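Local coordinates for DUF3829 family protein (Bacteroides vulgatus, PDB 4YJW) that is of unknown function but folds as an all-alpha bundle of long helices and probably carries a lipoprotein-type signal sequence in its natural form, at residues 55-60 against 101-106. Sequence-based numbering, arbitrary orientation.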
ATOM      1  N   PRO A  55     -13.373   9.766  13.591  1.00 15.50           N
ATOM      2  CA  PRO A  55     -12.254  10.709  13.537  1.00 15.21           C
ATOM      3  C   PRO A  55     -11.669  10.857  12.138  1.00 17.60           C
ATOM      4  O   PRO A  55     -11.864   9.997  11.287  1.00 15.68           O
ATOM      5  CB  PRO A  55     -11.237  10.086  14.493  1.00 17.39           C
ATOM      6  CG  PRO A  55     -11.452   8.605  14.347  1.00 21.24           C
ATOM      7  CD  PRO A  55     -12.919   8.399  13.959  1.00 17.37           C
ATOM      8  N   VAL A  56     -10.905  11.925  11.918  1.00 14.95           N
ATOM      9  CA  VAL A  56     -10.187  12.086  10.647  1.00 14.75           C
ATOM     10  C   VAL A  56      -9.002  11.110  10.689  1.00 17.03           C
ATOM     11  O   VAL A  56      -8.299  11.034  11.704  1.00 15.54           O
ATOM     12  CB  VAL A  56      -9.704  13.552  10.439  1.00 20.11           C
ATOM     13  CG1 VAL A  56      -8.707  13.658   9.274  1.00 20.55           C
ATOM     14  CG2 VAL A  56     -10.888  14.483  10.220  1.00 20.17           C
ATOM     15  N   VAL A  57      -8.782  10.373   9.606  1.00 15.48           N
ATOM     16  CA  VAL A  57      -7.624   9.463   9.504  1.00 13.80           C
ATOM     17  C   VAL A  57      -6.948   9.798   8.186  1.00 18.21           C
ATOM     18  O   VAL A  57      -7.461   9.427   7.143  1.00 16.35           O
ATOM     19  CB  VAL A  57      -7.975   7.956   9.632  1.00 15.82           C
ATOM     20  CG1 VAL A  57      -6.683   7.144   9.576  1.00 15.93           C
ATOM     21  CG2 VAL A  57      -8.704   7.690  10.969  1.00 15.33           C
ATOM     22  N   SER A  58      -5.829  10.509   8.245  1.00 16.90           N
ATOM     23  CA  SER A  58      -5.119  10.968   7.046  0.60 17.19           C
ATOM     24  C   SER A  58      -4.314   9.864   6.380  1.00 18.94           C
ATOM     25  O   SER A  58      -3.766   8.997   7.060  1.00 16.78           O
ATOM     26  CB  SER A  58      -4.188  12.126   7.399  0.60 20.86           C
ATOM     27  OG  SER A  58      -4.900  13.188   8.012  0.60 29.94           O
ATOM     28  N   GLN A  59      -4.220   9.916   5.033  1.00 16.38           N
ATOM     29  CA  GLN A  59      -3.407   8.953   4.298  1.00 16.42           C
ATOM     30  C   GLN A  59      -1.941   9.197   4.629  1.00 18.65           C
ATOM     31  O   GLN A  59      -1.532  10.353   4.579  1.00 16.58           O
ATOM     32  CB  GLN A  59      -3.614   9.164   2.788  1.00 17.75           C
ATOM     33  CG  GLN A  59      -2.874   8.163   1.918  1.00 17.29           C
ATOM     34  CD  GLN A  59      -3.026   8.525   0.467  1.00 23.02           C
ATOM     35  OE1 GLN A  59      -4.074   8.982   0.024  1.00 22.46           O
ATOM     36  NE2 GLN A  59      -1.956   8.397  -0.279  1.00 27.62           N
ATOM     37  N   PRO A  60      -1.134   8.165   4.929  1.00 17.29           N
ATOM     38  CA  PRO A  60       0.310   8.407   5.143  1.00 18.42           C
ATOM     39  C   PRO A  60       0.950   8.916   3.852  1.00 21.88           C
ATOM     40  O   PRO A  60       0.555   8.479   2.779  1.00 20.93           O
ATOM     41  CB  PRO A  60       0.852   7.025   5.561  1.00 20.40           C
ATOM     42  CG  PRO A  60      -0.149   6.046   5.119  1.00 24.78           C
ATOM     43  CD  PRO A  60      -1.478   6.736   5.055  1.00 19.41           C
ATOM     44  N   GLU A 101      -9.195   7.547   0.902  1.00 14.66           N
ATOM     45  CA  GLU A 101     -10.196   8.457   0.321  1.00 14.68           C
ATOM     46  C   GLU A 101     -11.627   7.945   0.588  1.00 16.33           C
ATOM     47  O   GLU A 101     -12.520   8.760   0.840  1.00 14.81           O
ATOM     48  CB  GLU A 101      -9.978   8.662  -1.188  1.00 17.97           C
ATOM     49  CG  GLU A 101      -8.807   9.610  -1.484  1.00 27.15           C
ATOM     50  CD  GLU A 101      -8.925  11.042  -0.973  1.00 43.97           C
ATOM     51  OE1 GLU A 101     -10.047  11.593  -0.985  1.00 26.07           O
ATOM     52  OE2 GLU A 101      -7.887  11.628  -0.595  1.00 35.98           O
ATOM     53  N   ASN A 102     -11.855   6.607   0.481  1.00 13.44           N
ATOM     54  CA  ASN A 102     -13.182   6.022   0.753  1.00 13.28           C
ATOM     55  C   ASN A 102     -13.602   6.321   2.187  1.00 14.00           C
ATOM     56  O   ASN A 102     -14.768   6.638   2.413  1.00 12.82           O
ATOM     57  CB  ASN A 102     -13.194   4.504   0.518  1.00 15.20           C
ATOM     58  CG  ASN A 102     -13.231   4.094  -0.925  1.00 18.79           C
ATOM     59  OD1 ASN A 102     -13.543   4.890  -1.818  1.00 22.62           O
ATOM     60  ND2 ASN A 102     -12.881   2.830  -1.196  1.00 19.77           N
ATOM     61  N   TYR A 103     -12.669   6.220   3.147  1.00 10.91           N
ATOM     62  CA  TYR A 103     -12.995   6.512   4.556  1.00 12.10           C
ATOM     63  C   TYR A 103     -13.321   8.010   4.720  1.00 14.70           C
ATOM     64  O   TYR A 103     -14.269   8.359   5.420  1.00 12.63           O
ATOM     65  CB  TYR A 103     -11.876   6.099   5.523  1.00 13.05           C
ATOM     66  CG  TYR A 103     -12.207   6.485   6.951  1.00 13.00           C
ATOM     67  CD1 TYR A 103     -13.301   5.916   7.610  1.00 13.83           C
ATOM     68  CD2 TYR A 103     -11.571   7.564   7.564  1.00 13.74           C
ATOM     69  CE1 TYR A 103     -13.718   6.372   8.859  1.00 12.77           C
ATOM     70  CE2 TYR A 103     -11.956   8.005   8.838  1.00 15.06           C
ATOM     71  CZ  TYR A 103     -13.034   7.409   9.477  1.00 13.84           C
ATOM     72  OH  TYR A 103     -13.441   7.860  10.711  1.00 15.48           O
ATOM     73  N   LYS A 104     -12.559   8.887   4.065  1.00 12.24           N
ATOM     74  CA  LYS A 104     -12.869  10.338   4.127  1.00 11.89           C
ATOM     75  C   LYS A 104     -14.308  10.586   3.605  1.00 16.25           C
ATOM     76  O   LYS A 104     -15.103  11.227   4.275  1.00 15.15           O
ATOM     77  CB  LYS A 104     -11.828  11.138   3.320  1.00 15.22           C
ATOM     78  CG  LYS A 104     -12.207  12.619   3.177  1.00 20.08           C
ATOM     79  CD  LYS A 104     -11.102  13.414   2.448  1.00 23.69           C
ATOM     80  CE  LYS A 104     -11.610  14.782   2.071  1.00 28.57           C
ATOM     81  NZ  LYS A 104     -10.545  15.582   1.408  1.00 34.29           N
ATOM     82  N   THR A 105     -14.646  10.035   2.435  1.00 14.90           N
ATOM     83  CA  THR A 105     -15.988  10.142   1.837  1.00 14.57           C
ATOM     84  C   THR A 105     -17.037   9.643   2.818  1.00 16.90           C
ATOM     85  O   THR A 105     -18.036  10.323   3.049  1.00 15.77           O
ATOM     86  CB  THR A 105     -16.045   9.346   0.536  1.00 18.43           C
ATOM     87  OG1 THR A 105     -15.089   9.913  -0.337  1.00 18.00           O
ATOM     88  CG2 THR A 105     -17.418   9.402  -0.133  1.00 18.92           C
ATOM     89  N   TYR A 106     -16.821   8.435   3.345  1.00 12.24           N
ATOM     90  CA  TYR A 106     -17.718   7.796   4.303  1.00 11.60           C
ATOM     91  C   TYR A 106     -17.970   8.714   5.494  1.00 13.62           C
ATOM     92  O   TYR A 106     -19.118   8.930   5.844  1.00 12.77           O
ATOM     93  CB  TYR A 106     -17.115   6.455   4.775  1.00 11.84           C
ATOM     94  CG  TYR A 106     -17.951   5.763   5.832  1.00 12.94           C
ATOM     95  CD1 TYR A 106     -18.962   4.867   5.477  1.00 15.67           C
ATOM     96  CD2 TYR A 106     -17.692   5.952   7.189  1.00 13.45           C
ATOM     97  CE1 TYR A 106     -19.719   4.209   6.448  1.00 15.11           C
ATOM     98  CE2 TYR A 106     -18.455   5.311   8.169  1.00 13.62           C
ATOM     99  CZ  TYR A 106     -19.457   4.432   7.791  1.00 15.70           C
ATOM    100  OH  TYR A 106     -20.220   3.807   8.757  1.00 14.99           O
TER
HETATM  101  O   HOH W   1      -5.837  11.179   1.027  1.00 33.60           O
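P55 and V57 touch Y103 where the extended, irregular 55-60 segment runs beside one and a half turns of helix 79-111, whose T105 N to E101 O bond is 2.9 Å. Y103 carries the whole direct contact. Its CG lies anti to the backbone N (chi1 177°), which sends the ring off the helix toward the loop with the hydroxyl leading. Y103 OH donates to P55 O at 2.7 Å; the 142° angle at the acceptor and the donor's place in the carbonyl plane identify a lone pair as the target. The same oxygen lies in the plane of the ring, at its edge, 3.2 Å from Y103 CE2, so it meets the phenol rim as well as its hydroxyl. P55 CD adds an apolar neighbour to the hydroxyl, 3.3 Å from Y103 OH.

Next along the loop, V57 directs CB toward the helix, and CG2 packs obliquely on Y103 CE2 at 3.9 Å, the two side chains crossing at about a right angle. Y44 of helix 35-44 touches both P55 and Y103, while V57 also rests on E37 and V41, so this helix shares the packing. Farther on, Q59 and E101 meet through one water, which donates to Q59 OE1 and to E101 OE2 (2.7 Å).

The buried hydroxyl of Y103 thus spends its hydrogen on a backbone acceptor, and that bond with the ring-edge contact fixes how the phenol sits against the loop; the Q59-E101 link, between partly exposed and exposed residues, stays indirect.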